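Local coordinates for oxysterol-binding protein homolog 3 (PDB 4IC4) that transfers lipids, including sterols, between membranes in a phosphoinositide-coupled, directional way, carrying them in the hydrophobic pocket of its OSBP-related domain, at residues Q73-T78 with Y164-S169; I327-E332 with D336-W341; V359-F364 with N370-I375. One frame throughout, in Å; residues are numbered along the deposited sequence.

Interaction 1 (Q73-T78 with Y164-S169); sequences QLISET and YTVTPS
The Tyr164 ring meets Ile75 at its edge: the methyl CG2 lies near the ring plane, 4.0 Å from CE2. One face of the same ring carries CB of Val166, its neighbour but one along the strand, 3.7 Å above the plane and offset toward the rim. Here a helix packs on the barrel wall in the core of the OSBP-related domain: short helix 71-76 presses Ile75 against strand 160-172, consistent with the family fold, in which helices N-terminal to the barrel fill its middle. CG2 of Ile75 takes the tyrosine, while CG1, anti to the carbonyl carbon (chi1 -63°), continues in an extended chain that carries CD1 on to the valine, 3.7 Å from Val166 CG1. Ile75 crosses the tyrosine side chain at about a right angle, but it and Val166 run past each other in opposite directions. The valine methyl that does the touching sits between its own backbone N and carbonyl carbon (chi1 61°), the crowded position. Tyr164 and Val166 turn to the helix because alternate residues of a strand share a side, and all three touching side chains are buried. Phe153, on the adjoining strand 150-157, also packs on Ile75, and Asn181 and Leu185 of strand 177-189 touch the tyrosine. The helix then passes into a 3-10 turn, where the Ile75 carbonyl oxygen takes two donors of one residue: Thr78 N at 2.9 Å and, in the carbonyl plane on a lone pair, Thr78 OG1 at 2.8 Å.

Interaction 2 (I327-E332 with D336-W341); sequences IRAYEE and DKAEEW
CG of Tyr330 is anti to the backbone N (chi1 -171°), which brings the ring atom CD1 to 4.2 Å from Ala338 CB, the methyl lying obliquely to the ring. The closer contact is set by the backbones: Tyr330 CB is 3.7 Å from Ala338 CB. That same alanine methyl also lies 3.7 Å from Tyr330 N, so it rests on the backbone of the first helix as much as on its side chain. The first helix answers with Ala329, whose CB approaches Ala338 N at 4.0 Å. The two methyls stand beside each other, with 4.1 Å between Ala329 CB and Ala338 CB, and the CB of Lys337 borders the patch before its chain leads away. Such small side chains let the two short segments form a close antiparallel helical hairpin, with axes 7.7 Å apart and directions differing by 163°. On the side of the first helix turned from Ala338, Arg328 NH1 and Glu331 OE2 form a salt bridge whose hydrogen bond is weak, and Glu331 also pairs with Arg31. Helix 325-331 thus lies back against the N-terminal end of the long helix 335-354, while Tyr330 reaches across to strand 66-67, where its OH is hydrogen-bonded to Asn66 O, and packs on the loop residues Val63 and Tyr296.

Interaction 3 (V359-F364 with N370-I375); sequences VEPKYF and NEWKYI
Trp372 turns the rim of its six-membered ring to the opposing segment, and the Phe364 carbonyl oxygen lies at that edge, near the ring plane, 3.5 Å from CZ3. Pro361 meets the same corner at about a right angle, its CG 3.8 Å from CZ3, so the indole lodges between the loop and the start of the strand. The Phe364 ring approaches the Lys373-Tyr374 peptide obliquely: with CG anti to the carbonyl carbon (chi1 -67°), its CD1 comes to 3.6 Å from Tyr374 N. Phe364 and Tyr374 are an antiparallel non-hydrogen-bonded pair of the beta hairpin 364-368/371-374, and both side chains share one face of it. That face lies on the barrel: Phe364 packs on Ala152 and Phe154, and Tyr374 stacks on Phe154. With an alanine in place of Trp372, a gap is likely to open between Pro361 CG, Phe364 CB and Val144, and the hairpin would lose its packing against strand 137-145 at that point. Beyond the pair, Ile375 N gives Tyr363 O a nearly straight hydrogen bond (2.9 Å, 173°), approaching from above the carbonyl plane. A water also donates to Tyr363 O and to Ile375 O, bridging the two backbones. The Tyr363 ring has Lys362 CB over the centre of one face, while Ile375 extends its CD1 to 3.7 Å from Lys362 O.

Overall arrangement
Interactions 1 and 3 adjoin through strand 160-172, their centres about 15 Å apart: Thr165 OG1 makes a probable hydrogen bond with Trp372 N, 2.9 Å away, tying the hairpin to the barrel strand that receives Ile75. The centre of interaction 2 is about 23 Å from that of interaction 1, although their nearest atoms come within about 4 Å without touching; from interaction 3 it is about 29 Å between centres. Helix 335-354 runs from interaction 2 toward segment 359-364, carrying Glu346-Arg350 of the phosphatidylinositol 4-phosphate site. None of the contacts contains a residue of that site, but the side chains of Tyr330 and Ile75 lie about 9 and 11 Å from that of Lys118, and Pro361's about 9 Å from that of His146.

Interaction 1 (Q73-T78 with Y164-S169)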
loop_
_atom_site.group_PDB
_atom_site.type_symbol
_atom_site.label_atom_id
_atom_site.label_comp_id
_atom_site.label_asym_id
_atom_site.label_seq_id
_atom_site.Cartn_x
_atom_site.Cartn_y
_atom_site.Cartn_z
ATOM N N GLN A 73 -2.117 4.872 -3.643
ATOM C CA GLN A 73 -3.012 3.793 -4.034
ATOM C C GLN A 73 -2.373 2.429 -3.732
ATOM O O GLN A 73 -3.046 1.513 -3.254
ATOM C CB GLN A 73 -3.380 3.940 -5.519
ATOM C CG GLN A 73 -4.255 5.176 -5.755
ATOM C CD GLN A 73 -4.485 5.501 -7.218
ATOM O OE1 GLN A 73 -3.541 5.614 -8.002
ATOM N NE2 GLN A 73 -5.751 5.676 -7.589
ATOM N N LEU A 74 -1.073 2.298 -3.987
ATOM C CA LEU A 74 -0.372 1.047 -3.707
ATOM C C LEU A 74 -0.471 0.680 -2.229
ATOM O O LEU A 74 -0.825 -0.446 -1.879
ATOM C CB LEU A 74 1.109 1.156 -4.078
ATOM C CG LEU A 74 1.957 -0.009 -3.549
ATOM C CD1 LEU A 74 1.575 -1.284 -4.276
ATOM C CD2 LEU A 74 3.438 0.285 -3.738
ATOM N N ILE A 75 -0.154 1.628 -1.356
ATOM C CA ILE A 75 -0.207 1.340 0.070
ATOM C C ILE A 75 -1.637 1.053 0.541
ATOM O O ILE A 75 -1.840 0.322 1.513
ATOM C CB ILE A 75 0.438 2.482 0.870
ATOM C CG1 ILE A 75 1.919 2.577 0.480
ATOM C CG2 ILE A 75 0.298 2.222 2.369
ATOM C CD1 ILE A 75 2.668 3.715 1.145
ATOM N N SER A 76 -2.628 1.599 -0.159
ATOM C CA SER A 76 -4.023 1.339 0.194
ATOM C C SER A 76 -4.374 -0.131 -0.009
ATOM O O SER A 76 -5.366 -0.615 0.534
ATOM C CB SER A 76 -4.969 2.200 -0.646
ATOM O OG SER A 76 -4.832 3.566 -0.308
ATOM N N GLU A 77 -3.567 -0.840 -0.800
ATOM C CA GLU A 77 -3.813 -2.259 -1.035
ATOM C C GLU A 77 -3.555 -3.047 0.243
ATOM O O GLU A 77 -3.899 -4.229 0.341
ATOM C CB GLU A 77 -2.940 -2.773 -2.185
ATOM C CG GLU A 77 -3.325 -2.155 -3.523
ATOM C CD GLU A 77 -2.502 -2.669 -4.687
ATOM O OE1 GLU A 77 -2.664 -3.848 -5.075
ATOM O OE2 GLU A 77 -1.686 -1.885 -5.210
ATOM N N THR A 78 -2.949 -2.383 1.223
ATOM C CA THR A 78 -2.704 -2.996 2.521
ATOM C C THR A 78 -4.064 -3.407 3.095
ATOM O O THR A 78 -4.152 -4.312 3.926
ATOM C CB THR A 78 -2.036 -1.986 3.490
ATOM O OG1 THR A 78 -0.685 -1.749 3.073
ATOM C CG2 THR A 78 -2.034 -2.514 4.923
ATOM N N TYR A 164 -1.310 5.103 9.931
ATOM C CA TYR A 164 -0.021 4.704 9.391
ATOM C C TYR A 164 0.705 5.904 8.809
ATOM O O TYR A 164 0.147 6.640 8.006
ATOM C CB TYR A 164 -0.272 3.651 8.303
ATOM C CG TYR A 164 0.923 2.898 7.732
ATOM C CD1 TYR A 164 2.048 2.594 8.515
ATOM C CD2 TYR A 164 0.853 2.355 6.440
ATOM C CE1 TYR A 164 3.056 1.756 8.022
ATOM C CE2 TYR A 164 1.848 1.526 5.944
ATOM C CZ TYR A 164 2.943 1.223 6.737
ATOM O OH TYR A 164 3.895 0.355 6.243
ATOM N N THR A 165 1.939 6.113 9.248
ATOM C CA THR A 165 2.787 7.188 8.736
ATOM C C THR A 165 3.957 6.395 8.180
ATOM O O THR A 165 4.687 5.741 8.932
ATOM C CB THR A 165 3.254 8.139 9.854
ATOM O OG1 THR A 165 2.118 8.833 10.391
ATOM C CG2 THR A 165 4.240 9.149 9.302
ATOM N N VAL A 166 4.146 6.450 6.867
ATOM C CA VAL A 166 5.181 5.637 6.259
ATOM C C VAL A 166 6.094 6.298 5.238
ATOM O O VAL A 166 5.687 7.178 4.475
ATOM C CB VAL A 166 4.521 4.410 5.605
ATOM C CG1 VAL A 166 3.547 4.871 4.523
ATOM C CG2 VAL A 166 5.560 3.497 5.013
ATOM N N THR A 167 7.339 5.844 5.237
ATOM C CA THR A 167 8.350 6.315 4.306
ATOM C C THR A 167 8.972 5.089 3.659
ATOM O O THR A 167 9.663 4.319 4.329
ATOM C CB THR A 167 9.468 7.101 5.017
ATOM O OG1 THR A 167 8.949 8.350 5.487
ATOM C CG2 THR A 167 10.628 7.372 4.054
ATOM N N PRO A 168 8.707 4.869 2.362
ATOM C CA PRO A 168 9.292 3.705 1.689
ATOM C C PRO A 168 10.793 3.932 1.578
ATOM O O PRO A 168 11.240 5.069 1.431
ATOM C CB PRO A 168 8.607 3.713 0.324
ATOM C CG PRO A 168 7.271 4.349 0.618
ATOM C CD PRO A 168 7.658 5.487 1.531
ATOM N N SER A 169 11.571 2.862 1.665
ATOM C CA SER A 169 13.018 2.990 1.559
ATOM C C SER A 169 13.559 1.844 0.725
ATOM O O SER A 169 12.921 0.798 0.602
ATOM C CB SER A 169 13.670 2.978 2.943
ATOM O OG SER A 169 13.633 1.684 3.514
#

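Interaction 2 (I327-E332 with D336-W341)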
loop_
_atom_site.group_PDB
_atom_site.type_symbol
_atom_site.label_atom_id
_atom_site.label_comp_id
_atom_site.label_asym_id
_atom_site.label_seq_id
_atom_site.Cartn_x
_atom_site.Cartn_y
_atom_site.Cartn_z
ATOM N N ILE A 327 -1.289 9.681 -14.842
ATOM C CA ILE A 327 -1.691 8.329 -14.487
ATOM C C ILE A 327 -2.868 7.892 -15.362
ATOM O O ILE A 327 -2.903 6.758 -15.844
ATOM C CB ILE A 327 -2.110 8.229 -13.000
ATOM C CG1 ILE A 327 -0.934 8.622 -12.095
ATOM C CG2 ILE A 327 -2.594 6.807 -12.692
ATOM C CD1 ILE A 327 -1.200 8.436 -10.598
ATOM N N ARG A 328 -3.821 8.795 -15.579
ATOM C CA ARG A 328 -4.995 8.475 -16.388
ATOM C C ARG A 328 -4.641 8.202 -17.846
ATOM O O ARG A 328 -5.098 7.217 -18.425
ATOM C CB ARG A 328 -6.025 9.609 -16.318
ATOM C CG ARG A 328 -7.334 9.292 -17.034
ATOM C CD ARG A 328 -8.059 8.136 -16.365
ATOM N NE ARG A 328 -8.386 8.454 -14.980
ATOM C CZ ARG A 328 -8.800 7.569 -14.080
ATOM N NH1 ARG A 328 -8.943 6.291 -14.409
ATOM N NH2 ARG A 328 -9.074 7.960 -12.844
ATOM N N ALA A 329 -3.827 9.070 -18.434
ATOM C CA ALA A 329 -3.427 8.895 -19.823
ATOM C C ALA A 329 -2.668 7.581 -19.990
ATOM O O ALA A 329 -2.879 6.852 -20.961
ATOM C CB ALA A 329 -2.563 10.067 -20.268
ATOM N N TYR A 330 -1.797 7.278 -19.029
ATOM C CA TYR A 330 -1.000 6.055 -19.057
ATOM C C TYR A 330 -1.909 4.835 -18.945
ATOM O O TYR A 330 -1.726 3.843 -19.653
ATOM C CB TYR A 330 0.001 6.061 -17.897
ATOM C CG TYR A 330 1.027 4.951 -17.946
ATOM C CD1 TYR A 330 1.935 4.861 -19.000
ATOM C CD2 TYR A 330 1.115 4.012 -16.918
ATOM C CE1 TYR A 330 2.911 3.867 -19.028
ATOM C CE2 TYR A 330 2.086 3.012 -16.936
ATOM C CZ TYR A 330 2.981 2.949 -17.992
ATOM O OH TYR A 330 3.960 1.981 -17.995
ATOM N N GLU A 331 -2.888 4.915 -18.051
ATOM C CA GLU A 331 -3.826 3.820 -17.853
ATOM C C GLU A 331 -4.557 3.525 -19.156
ATOM O O GLU A 331 -4.762 2.363 -19.517
ATOM C CB GLU A 331 -4.843 4.184 -16.763
ATOM C CG GLU A 331 -5.935 3.143 -16.550
ATOM C CD GLU A 331 -6.987 3.587 -15.550
ATOM O OE1 GLU A 331 -6.708 3.582 -14.329
ATOM O OE2 GLU A 331 -8.099 3.950 -15.986
ATOM N N GLU A 332 -4.932 4.581 -19.870
ATOM C CA GLU A 332 -5.670 4.426 -21.118
ATOM C C GLU A 332 -4.795 4.197 -22.348
ATOM O O GLU A 332 -5.283 4.231 -23.477
ATOM C CB GLU A 332 -6.590 5.633 -21.320
ATOM C CG GLU A 332 -7.414 5.932 -20.078
ATOM C CD GLU A 332 -8.484 6.984 -20.282
ATOM O OE1 GLU A 332 -8.299 7.878 -21.136
ATOM O OE2 GLU A 332 -9.508 6.923 -19.568
ATOM N N ASP A 336 2.666 8.760 -24.895
ATOM C CA ASP A 336 3.315 10.039 -25.164
ATOM C C ASP A 336 2.749 11.141 -24.278
ATOM O O ASP A 336 3.498 11.923 -23.687
ATOM C CB ASP A 336 3.150 10.417 -26.638
ATOM C CG ASP A 336 4.032 9.587 -27.552
ATOM O OD1 ASP A 336 3.980 8.341 -27.463
ATOM O OD2 ASP A 336 4.774 10.181 -28.362
ATOM N N LYS A 337 1.425 11.200 -24.186
ATOM C CA LYS A 337 0.781 12.208 -23.363
ATOM C C LYS A 337 1.103 11.996 -21.891
ATOM O O LYS A 337 1.316 12.959 -21.156
ATOM C CB LYS A 337 -0.733 12.198 -23.582
ATOM C CG LYS A 337 -1.163 12.989 -24.807
ATOM C CD LYS A 337 -0.808 14.464 -24.648
ATOM C CE LYS A 337 -0.983 15.234 -25.948
ATOM N NZ LYS A 337 -2.383 15.192 -26.457
ATOM N N ALA A 338 1.143 10.737 -21.463
ATOM C CA ALA A 338 1.450 10.433 -20.072
ATOM C C ALA A 338 2.843 10.938 -19.715
ATOM O O ALA A 338 3.049 11.506 -18.642
ATOM C CB ALA A 338 1.359 8.933 -19.830
ATOM N N GLU A 339 3.802 10.737 -20.612
ATOM C CA GLU A 339 5.159 11.194 -20.355
ATOM C C GLU A 339 5.198 12.716 -20.247
ATOM O O GLU A 339 5.823 13.268 -19.342
ATOM C CB GLU A 339 6.107 10.739 -21.465
ATOM C CG GLU A 339 7.538 11.204 -21.252
ATOM C CD GLU A 339 8.217 10.499 -20.094
ATOM O OE1 GLU A 339 9.116 11.107 -19.473
ATOM O OE2 GLU A 339 7.863 9.332 -19.813
ATOM N N GLU A 340 4.524 13.395 -21.169
ATOM C CA GLU A 340 4.508 14.851 -21.154
ATOM C C GLU A 340 3.880 15.367 -19.862
ATOM O O GLU A 340 4.378 16.313 -19.250
ATOM C CB GLU A 340 3.733 15.386 -22.359
ATOM C CG GLU A 340 4.014 16.844 -22.668
ATOM C CD GLU A 340 3.346 17.311 -23.950
ATOM O OE1 GLU A 340 3.505 16.631 -24.987
ATOM O OE2 GLU A 340 2.669 18.361 -23.921
ATOM N N TRP A 341 2.786 14.737 -19.446
ATOM C CA TRP A 341 2.111 15.145 -18.221
ATOM C C TRP A 341 2.952 14.852 -16.980
ATOM O O TRP A 341 2.980 15.655 -16.049
ATOM C CB TRP A 341 0.752 14.453 -18.097
ATOM C CG TRP A 341 -0.371 15.200 -18.753
ATOM C CD1 TRP A 341 -1.122 14.790 -19.819
ATOM C CD2 TRP A 341 -0.889 16.475 -18.361
ATOM N NE1 TRP A 341 -2.081 15.734 -20.111
ATOM C CE2 TRP A 341 -1.960 16.777 -19.232
ATOM C CE3 TRP A 341 -0.555 17.391 -17.356
ATOM C CZ2 TRP A 341 -2.698 17.959 -19.128
ATOM C CZ3 TRP A 341 -1.291 18.569 -17.252
ATOM C CH2 TRP A 341 -2.350 18.839 -18.134
#

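Interaction 3 (V359-F364 with N370-I375)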
loop_
_atom_site.group_PDB
_atom_site.type_symbol
_atom_site.label_atom_id
_atom_site.label_comp_id
_atom_site.label_asym_id
_atom_site.label_seq_id
_atom_site.Cartn_x
_atom_site.Cartn_y
_atom_site.Cartn_z
ATOM N N VAL A 359 2.898 23.368 -1.383
ATOM C CA VAL A 359 1.566 23.237 -0.819
ATOM C C VAL A 359 1.656 22.501 0.513
ATOM O O VAL A 359 2.402 21.528 0.647
ATOM C CB VAL A 359 0.644 22.460 -1.776
ATOM C CG1 VAL A 359 -0.745 22.317 -1.166
ATOM C CG2 VAL A 359 0.567 23.184 -3.111
ATOM N N GLU A 360 0.905 22.980 1.497
ATOM C CA GLU A 360 0.883 22.378 2.827
ATOM C C GLU A 360 -0.164 21.272 2.914
ATOM O O GLU A 360 -1.277 21.427 2.412
ATOM C CB GLU A 360 0.546 23.443 3.869
ATOM C CG GLU A 360 1.556 24.565 3.962
ATOM C CD GLU A 360 2.396 24.475 5.216
ATOM O OE1 GLU A 360 2.949 23.387 5.486
ATOM O OE2 GLU A 360 2.504 25.494 5.930
ATOM N N PRO A 361 0.178 20.133 3.542
ATOM C CA PRO A 361 -0.820 19.063 3.648
ATOM C C PRO A 361 -2.007 19.614 4.434
ATOM O O PRO A 361 -1.840 20.491 5.285
ATOM C CB PRO A 361 -0.067 17.948 4.379
ATOM C CG PRO A 361 1.003 18.679 5.136
ATOM C CD PRO A 361 1.453 19.726 4.151
ATOM N N LYS A 362 -3.199 19.093 4.162
ATOM C CA LYS A 362 -4.404 19.611 4.801
ATOM C C LYS A 362 -5.161 18.730 5.785
ATOM O O LYS A 362 -5.857 19.247 6.661
ATOM C CB LYS A 362 -5.406 20.016 3.717
ATOM C CG LYS A 362 -4.863 20.909 2.613
ATOM C CD LYS A 362 -4.543 22.296 3.128
ATOM C CE LYS A 362 -4.350 23.280 1.984
ATOM N NZ LYS A 362 -3.217 22.937 1.082
ATOM N N TYR A 363 -5.033 17.415 5.656
ATOM C CA TYR A 363 -5.829 16.509 6.482
ATOM C C TYR A 363 -5.135 15.759 7.606
ATOM O O TYR A 363 -5.779 15.029 8.364
ATOM C CB TYR A 363 -6.542 15.539 5.536
ATOM C CG TYR A 363 -7.141 16.292 4.370
ATOM C CD1 TYR A 363 -8.129 17.255 4.579
ATOM C CD2 TYR A 363 -6.642 16.134 3.075
ATOM C CE1 TYR A 363 -8.598 18.049 3.539
ATOM C CE2 TYR A 363 -7.108 16.923 2.019
ATOM C CZ TYR A 363 -8.084 17.880 2.263
ATOM O OH TYR A 363 -8.530 18.682 1.241
ATOM N N PHE A 364 -3.829 15.951 7.713
ATOM C CA PHE A 364 -3.034 15.304 8.745
ATOM C C PHE A 364 -2.129 16.344 9.380
ATOM O O PHE A 364 -1.713 17.297 8.719
ATOM C CB PHE A 364 -2.171 14.195 8.134
ATOM C CG PHE A 364 -2.958 13.035 7.608
ATOM C CD1 PHE A 364 -3.201 11.925 8.407
ATOM C CD2 PHE A 364 -3.478 13.060 6.318
ATOM C CE1 PHE A 364 -3.953 10.857 7.930
ATOM C CE2 PHE A 364 -4.234 11.994 5.834
ATOM C CZ PHE A 364 -4.471 10.891 6.642
ATOM N N ASN A 370 8.306 11.335 12.488
ATOM C CA ASN A 370 7.817 10.130 11.834
ATOM C C ASN A 370 6.409 9.735 12.265
ATOM O O ASN A 370 6.045 8.564 12.191
ATOM C CB ASN A 370 8.777 8.970 12.105
ATOM C CG ASN A 370 10.224 9.347 11.853
ATOM O OD1 ASN A 370 10.586 9.768 10.756
ATOM N ND2 ASN A 370 11.060 9.198 12.876
ATOM N N GLU A 371 5.611 10.702 12.706
ATOM C CA GLU A 371 4.251 10.396 13.128
ATOM C C GLU A 371 3.266 11.524 12.836
ATOM O O GLU A 371 3.373 12.612 13.401
ATOM C CB GLU A 371 4.229 10.080 14.625
ATOM C CG GLU A 371 3.396 8.869 14.994
ATOM C CD GLU A 371 4.010 7.569 14.506
ATOM O OE1 GLU A 371 5.142 7.245 14.928
ATOM O OE2 GLU A 371 3.362 6.870 13.701
ATOM N N TRP A 372 2.317 11.259 11.941
ATOM C CA TRP A 372 1.287 12.230 11.591
ATOM C C TRP A 372 -0.054 11.665 12.042
ATOM O O TRP A 372 -0.206 10.450 12.187
ATOM C CB TRP A 372 1.269 12.487 10.083
ATOM C CG TRP A 372 2.440 13.294 9.599
ATOM C CD1 TRP A 372 3.750 12.903 9.561
ATOM C CD2 TRP A 372 2.407 14.634 9.094
ATOM N NE1 TRP A 372 4.534 13.917 9.066
ATOM C CE2 TRP A 372 3.737 14.992 8.770
ATOM C CE3 TRP A 372 1.383 15.569 8.886
ATOM C CZ2 TRP A 372 4.069 16.249 8.246
ATOM C CZ3 TRP A 372 1.715 16.819 8.366
ATOM C CH2 TRP A 372 3.048 17.145 8.053
ATOM N N LYS A 373 -1.024 12.544 12.252
ATOM C CA LYS A 373 -2.337 12.126 12.724
ATOM C C LYS A 373 -3.468 12.842 11.997
ATOM O O LYS A 373 -3.378 14.034 11.701
ATOM C CB LYS A 373 -2.421 12.383 14.235
ATOM C CG LYS A 373 -3.726 12.008 14.912
ATOM C CD LYS A 373 -3.583 12.181 16.421
ATOM C CE LYS A 373 -4.882 11.899 17.161
ATOM N NZ LYS A 373 -5.943 12.891 16.829
ATOM N N TYR A 374 -4.532 12.100 11.711
ATOM C CA TYR A 374 -5.700 12.648 11.030
ATOM C C TYR A 374 -6.283 13.826 11.810
ATOM O O TYR A 374 -6.488 13.738 13.022
ATOM C CB TYR A 374 -6.762 11.553 10.880
ATOM C CG TYR A 374 -8.062 12.022 10.264
ATOM C CD1 TYR A 374 -8.169 12.240 8.891
ATOM C CD2 TYR A 374 -9.190 12.239 11.053
ATOM C CE1 TYR A 374 -9.366 12.658 8.323
ATOM C CE2 TYR A 374 -10.396 12.662 10.493
ATOM C CZ TYR A 374 -10.476 12.869 9.127
ATOM O OH TYR A 374 -11.662 13.274 8.555
ATOM N N ILE A 375 -6.549 14.924 11.110
ATOM C CA ILE A 375 -7.117 16.119 11.734
ATOM C C ILE A 375 -8.635 16.005 11.798
ATOM O O ILE A 375 -9.295 15.837 10.776
ATOM C CB ILE A 375 -6.752 17.395 10.936
ATOM C CG1 ILE A 375 -5.236 17.608 10.963
ATOM C CG2 ILE A 375 -7.470 18.608 11.530
ATOM C CD1 ILE A 375 -4.767 18.779 10.119
HETATM O O HOH W 1 -8.618 15.729 8.207
#